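Local coordinates for putative nitroreductase (Thermotoga maritima, PDB 1VKW), which probably acts as an oxidoreductase related to the FMN-dependent nitroreductases, at residues 132-136 with 162-168; 151-156 with 185-190. One frame throughout, in Å; residues are numbered along the deposited sequence.

Interaction 1: 132-136 with 162-168; sequences SFLEN and QPWKIKY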
loop_
_atom_site.group_PDB
_atom_site.type_symbol
_atom_site.label_atom_id
_atom_site.label_comp_id
_atom_site.label_asym_id
_atom_site.label_seq_id
_atom_site.Cartn_x
_atom_site.Cartn_y
_atom_site.Cartn_z
ATOM N N SER A 132 -1.322 15.995 13.391
ATOM C CA SER A 132 -2.432 15.314 14.059
ATOM C C SER A 132 -2.171 13.807 14.188
ATOM O O SER A 132 -2.790 13.124 15.006
ATOM C CB SER A 132 -3.756 15.583 13.329
ATOM O OG SER A 132 -3.881 14.809 12.151
ATOM N N PHE A 133 -1.243 13.302 13.390
ATOM C CA PHE A 133 -0.860 11.894 13.413
ATOM C C PHE A 133 0.339 11.599 14.313
ATOM O O PHE A 133 0.475 10.495 14.860
ATOM C CB PHE A 133 -0.532 11.443 11.999
ATOM C CG PHE A 133 -1.689 11.539 11.057
ATOM C CD1 PHE A 133 -2.684 10.583 11.081
ATOM C CD2 PHE A 133 -1.775 12.571 10.138
ATOM C CE1 PHE A 133 -3.748 10.654 10.211
ATOM C CE2 PHE A 133 -2.843 12.645 9.259
ATOM C CZ PHE A 133 -3.824 11.684 9.296
ATOM N N LEU A 134 1.182 12.608 14.484
ATOM C CA LEU A 134 2.521 12.442 15.010
ATOM C C LEU A 134 2.543 12.733 16.501
ATOM O O LEU A 134 2.085 13.785 16.937
ATOM C CB LEU A 134 3.435 13.409 14.259
ATOM C CG LEU A 134 4.953 13.283 14.278
ATOM C CD1 LEU A 134 5.405 11.872 13.954
ATOM C CD2 LEU A 134 5.528 14.297 13.288
ATOM N N GLU A 135 3.070 11.804 17.292
ATOM C CA GLU A 135 3.223 12.035 18.727
ATOM C C GLU A 135 4.355 13.035 18.993
ATOM O O GLU A 135 4.278 13.832 19.927
ATOM C CB GLU A 135 3.442 10.711 19.460
ATOM C CG GLU A 135 2.271 9.749 19.275
ATOM C CD GLU A 135 2.446 8.440 20.026
ATOM O OE1 GLU A 135 2.884 8.479 21.194
ATOM O OE2 GLU A 135 2.134 7.372 19.449
ATOM N N ASN A 136 5.363 13.027 18.128
ATOM C CA ASN A 136 6.505 13.947 18.213
ATOM C C ASN A 136 6.190 15.327 17.676
ATOM O O ASN A 136 5.318 15.490 16.832
ATOM C CB ASN A 136 7.676 13.430 17.380
ATOM C CG ASN A 136 7.986 11.979 17.634
ATOM O OD1 ASN A 136 7.222 11.095 17.248
ATOM N ND2 ASN A 136 9.125 11.722 18.270
ATOM N N GLN A 162 -8.201 7.365 8.233
ATOM C CA GLN A 162 -6.786 7.680 8.506
ATOM C C GLN A 162 -6.440 7.325 9.946
ATOM O O GLN A 162 -6.007 8.186 10.713
ATOM C CB GLN A 162 -6.508 9.168 8.252
ATOM C CG GLN A 162 -6.799 9.645 6.846
ATOM C CD GLN A 162 -7.069 11.148 6.767
ATOM O OE1 GLN A 162 -6.169 11.968 6.995
ATOM N NE2 GLN A 162 -8.290 11.506 6.403
ATOM N N PRO A 163 -6.646 6.059 10.314
ATOM C CA PRO A 163 -6.669 5.651 11.721
ATOM C C PRO A 163 -5.277 5.378 12.333
ATOM O O PRO A 163 -5.088 4.350 12.979
ATOM C CB PRO A 163 -7.504 4.361 11.671
ATOM C CG PRO A 163 -7.166 3.753 10.330
ATOM C CD PRO A 163 -6.884 4.911 9.405
ATOM N N TRP A 164 -4.334 6.298 12.164
ATOM C CA TRP A 164 -2.939 6.044 12.562
ATOM C C TRP A 164 -2.429 6.997 13.617
ATOM O O TRP A 164 -2.689 8.204 13.581
ATOM C CB TRP A 164 -2.015 6.127 11.354
ATOM C CG TRP A 164 -2.538 5.448 10.148
ATOM C CD1 TRP A 164 -2.742 4.116 9.983
ATOM C CD2 TRP A 164 -2.910 6.068 8.915
ATOM N NE1 TRP A 164 -3.229 3.867 8.723
ATOM C CE2 TRP A 164 -3.331 5.047 8.042
ATOM C CE3 TRP A 164 -2.924 7.386 8.456
ATOM C CZ2 TRP A 164 -3.766 5.303 6.738
ATOM C CZ3 TRP A 164 -3.355 7.637 7.147
ATOM C CH2 TRP A 164 -3.764 6.599 6.315
ATOM N N LYS A 165 -1.683 6.450 14.563
ATOM C CA LYS A 165 -0.919 7.263 15.489
ATOM C C LYS A 165 0.528 6.849 15.292
ATOM O O LYS A 165 0.835 5.654 15.365
ATOM C CB LYS A 165 -1.392 7.010 16.922
ATOM C CG LYS A 165 -0.981 8.043 17.957
ATOM C CD LYS A 165 -1.747 7.813 19.299
ATOM C CE LYS A 165 -1.341 8.782 20.413
ATOM N NZ LYS A 165 -1.948 8.435 21.757
ATOM N N ILE A 166 1.402 7.824 15.033
ATOM C CA ILE A 166 2.788 7.563 14.637
ATOM C C ILE A 166 3.749 8.181 15.639
ATOM O O ILE A 166 3.570 9.334 16.066
ATOM C CB ILE A 166 3.078 8.148 13.224
ATOM C CG1 ILE A 166 2.050 7.652 12.198
ATOM C CG2 ILE A 166 4.526 7.853 12.772
ATOM C CD1 ILE A 166 2.197 8.336 10.817
ATOM N N LYS A 167 4.777 7.414 15.997
ATOM C CA LYS A 167 5.770 7.863 16.955
ATOM C C LYS A 167 7.150 7.483 16.474
ATOM O O LYS A 167 7.389 6.339 16.094
ATOM C CB LYS A 167 5.508 7.251 18.349
ATOM C CG LYS A 167 6.471 7.728 19.420
ATOM C CD LYS A 167 6.131 7.157 20.795
ATOM C CE LYS A 167 6.209 5.633 20.834
ATOM N NZ LYS A 167 5.887 5.137 22.208
ATOM N N TYR A 168 8.048 8.457 16.493
ATOM C CA TYR A 168 9.435 8.263 16.129
ATOM C C TYR A 168 10.253 8.273 17.422
ATOM O O TYR A 168 10.135 9.216 18.221
ATOM C CB TYR A 168 9.880 9.399 15.202
ATOM C CG TYR A 168 11.366 9.455 14.974
ATOM C CD1 TYR A 168 12.021 8.444 14.287
ATOM C CD2 TYR A 168 12.117 10.532 15.441
ATOM C CE1 TYR A 168 13.395 8.500 14.077
ATOM C CE2 TYR A 168 13.470 10.594 15.248
ATOM C CZ TYR A 168 14.107 9.580 14.564
ATOM O OH TYR A 168 15.455 9.664 14.363
#
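Residues 132-136 leave the short helix 130-133 and run along the outer edge of strand 165-168, adding a single parallel bridge to an otherwise antiparallel sheet. The end-to-end directions of 133-136 and 162-168 differ by 14°. On its other side the strand is bonded to strand 172-176, through K165 with S176 and K167 with C174, so I166 and Y168 offer their peptide groups to the added segment. I166 N donates to F133 O (2.8 Å), and I166 O accepts from E135 N (2.8 Å); this straddling of L134 is the parallel pattern. One step further, N136 replaces backbone with side chain: its carboxamide carries an acceptor and a donor side by side, as a peptide does.

Apolar packing fills the inner side. The flat ring of F133 brings CE1 to 3.8 Å from W164 CE3, an oblique aromatic contact, and its edge meets two oxygens, with CD1 3.5 Å from W164 O and CZ 3.3 Å from Q162 OE1, already hydrogen-bonded to R128 N as Q162 NE2 is to N160 O. Beta-branched I166 suits an extended strand and reaches V149 and I153 of helix 143-153. At the exposed side, E135 lies along lysine methylenes, OE2 3.5 Å from K165 CG and OE1 3.5 Å from K167 CD.

The N136 carboxamide closes the pairing doubly: OD1 accepts from Y168 N at 2.9 Å, while ND2 donates to Y168 O at 2.7 Å.

Interaction 2: 151-156 with 185-190; sequences MTILAP and IALSHA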
loop_
_atom_site.group_PDB
_atom_site.type_symbol
_atom_site.label_atom_id
_atom_site.label_comp_id
_atom_site.label_asym_id
_atom_site.label_seq_id
_atom_site.Cartn_x
_atom_site.Cartn_y
_atom_site.Cartn_z
HETATM N N MSE A 151 4.875 10.283 3.457
HETATM C CA MSE A 151 4.504 9.218 2.509
HETATM C C MSE A 151 3.538 8.212 3.127
HETATM O O MSE A 151 2.684 7.661 2.431
HETATM C CB MSE A 151 5.746 8.479 2.020
HETATM C CG MSE A 151 6.679 9.310 1.192
HETATM SE SE MSE A 151 5.848 9.981 -0.457
HETATM C CE MSE A 151 5.300 11.795 0.223
ATOM N N THR A 152 3.684 7.969 4.428
ATOM C CA THR A 152 2.788 7.090 5.170
ATOM C C THR A 152 1.359 7.660 5.258
ATOM O O THR A 152 0.395 6.909 5.091
ATOM C CB THR A 152 3.359 6.835 6.601
ATOM O OG1 THR A 152 4.649 6.212 6.505
ATOM C CG2 THR A 152 2.506 5.851 7.389
ATOM N N ILE A 153 1.246 8.972 5.505
ATOM C CA ILE A 153 -0.061 9.669 5.598
ATOM C C ILE A 153 -0.838 9.649 4.285
ATOM O O ILE A 153 -2.059 9.739 4.292
ATOM C CB ILE A 153 0.122 11.173 6.051
ATOM C CG1 ILE A 153 0.722 11.272 7.457
ATOM C CG2 ILE A 153 -1.206 11.955 5.976
ATOM C CD1 ILE A 153 0.289 10.200 8.380
ATOM N N LEU A 154 -0.137 9.543 3.162
ATOM C CA LEU A 154 -0.812 9.440 1.869
ATOM C C LEU A 154 -1.423 8.056 1.622
ATOM O O LEU A 154 -2.059 7.845 0.598
ATOM C CB LEU A 154 0.134 9.832 0.724
ATOM C CG LEU A 154 0.648 11.281 0.816
ATOM C CD1 LEU A 154 1.727 11.560 -0.196
ATOM C CD2 LEU A 154 -0.491 12.302 0.685
ATOM N N ALA A 155 -1.238 7.120 2.550
ATOM C CA ALA A 155 -1.831 5.789 2.425
ATOM C C ALA A 155 -3.343 5.902 2.377
ATOM O O ALA A 155 -3.908 6.837 2.950
ATOM C CB ALA A 155 -1.418 4.898 3.609
ATOM N N PRO A 156 -4.003 4.964 1.700
ATOM C CA PRO A 156 -5.447 4.910 1.732
ATOM C C PRO A 156 -5.885 4.269 3.039
ATOM O O PRO A 156 -5.091 3.600 3.714
ATOM C CB PRO A 156 -5.795 4.018 0.540
ATOM C CG PRO A 156 -4.636 3.073 0.447
ATOM C CD PRO A 156 -3.437 3.890 0.862
ATOM N N ILE A 185 -1.568 -1.321 5.675
ATOM C CA ILE A 185 -1.436 -0.441 4.506
ATOM C C ILE A 185 -0.406 0.668 4.774
ATOM O O ILE A 185 0.534 0.852 4.001
ATOM C CB ILE A 185 -2.830 0.140 4.105
ATOM C CG1 ILE A 185 -3.733 -0.967 3.528
ATOM C CG2 ILE A 185 -2.698 1.247 3.064
ATOM C CD1 ILE A 185 -5.175 -0.545 3.333
ATOM N N ALA A 186 -0.584 1.392 5.878
ATOM C CA ALA A 186 0.331 2.466 6.246
ATOM C C ALA A 186 1.743 1.930 6.496
ATOM O O ALA A 186 2.735 2.554 6.110
ATOM C CB ALA A 186 -0.179 3.196 7.478
ATOM N N LEU A 187 1.827 0.770 7.137
ATOM C CA LEU A 187 3.119 0.152 7.446
ATOM C C LEU A 187 3.891 -0.185 6.176
ATOM O O LEU A 187 5.121 -0.059 6.150
ATOM C CB LEU A 187 2.922 -1.102 8.299
ATOM C CG LEU A 187 4.145 -1.803 8.884
ATOM C CD1 LEU A 187 4.780 -0.963 9.966
ATOM C CD2 LEU A 187 3.725 -3.170 9.423
ATOM N N SER A 188 3.172 -0.587 5.127
ATOM C CA SER A 188 3.784 -0.843 3.819
ATOM C C SER A 188 4.446 0.402 3.247
ATOM O O SER A 188 5.555 0.323 2.709
ATOM C CB SER A 188 2.770 -1.420 2.816
ATOM O OG SER A 188 1.904 -0.423 2.292
ATOM N N HIS A 189 3.789 1.555 3.371
ATOM C CA HIS A 189 4.379 2.821 2.914
ATOM C C HIS A 189 5.634 3.183 3.682
ATOM O O HIS A 189 6.615 3.634 3.096
ATOM C CB HIS A 189 3.369 3.977 3.009
ATOM C CG HIS A 189 2.263 3.904 2.001
ATOM N ND1 HIS A 189 1.752 5.023 1.374
ATOM C CD2 HIS A 189 1.574 2.849 1.508
ATOM C CE1 HIS A 189 0.789 4.654 0.543
ATOM N NE2 HIS A 189 0.656 3.343 0.611
ATOM N N ALA A 190 5.600 3.016 5.004
ATOM C CA ALA A 190 6.747 3.349 5.837
ATOM C C ALA A 190 7.907 2.399 5.535
ATOM O O ALA A 190 9.047 2.817 5.390
ATOM C CB ALA A 190 6.376 3.291 7.285
#
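H189 points its side chain from helix 180-198 at the last turn of helix 143-153. There A155 N bonds to T152 O, and the carbonyl of M151, a selenomethionine, receives H189 ND1 instead (ND1 to O, 3.0 Å). Histidine suits this buried place because it has two ring nitrogens: the other, NE2, is hydrogen-bonded to E85 of helix 74-93. The flat ring also packs well, as A155 CB sits over one face, 3.8 Å from the centroid, in a CH-pi contact.

T152 is the closest backbone approach, its CA 5.1 Å from that of H189. Its OG1 is bonded to I148 O, a turn back in its own helix, so a buried hydroxyl is tolerated, and CG2 lies 3.8 Å from A186 CB; small alanines permit such closeness. I185 covers the departing chain, with CG2 3.5 Å from P156 CD. This is close helix-helix packing in the core between the chain's two antiparallel sheets, consistent with an alpha/beta nitroreductase-like fold.

Interactions 1 and 2 lie 12 Å apart between centres and share one apolar core. Their segments alternate along the chain, so helix 143-153 and the loop after it lie between the two halves of interaction 1. I153, which points away from helix 180-198 in interaction 2, bridges the two: its CD1 is 3.6 Å from F133 CG and 3.6 Å from I166 CD1. W164 makes the second join: NE1, hydrogen-bonded to D182 O, packs 3.4 Å from A186 CB, and CH2 is 3.4 Å from A155 O. The sheet edge thus packs against both helices. Near interaction 2, the P156 side chain is about 4 Å from a bound sulfate, probably from the crystallisation liquor, which may mark a pocket.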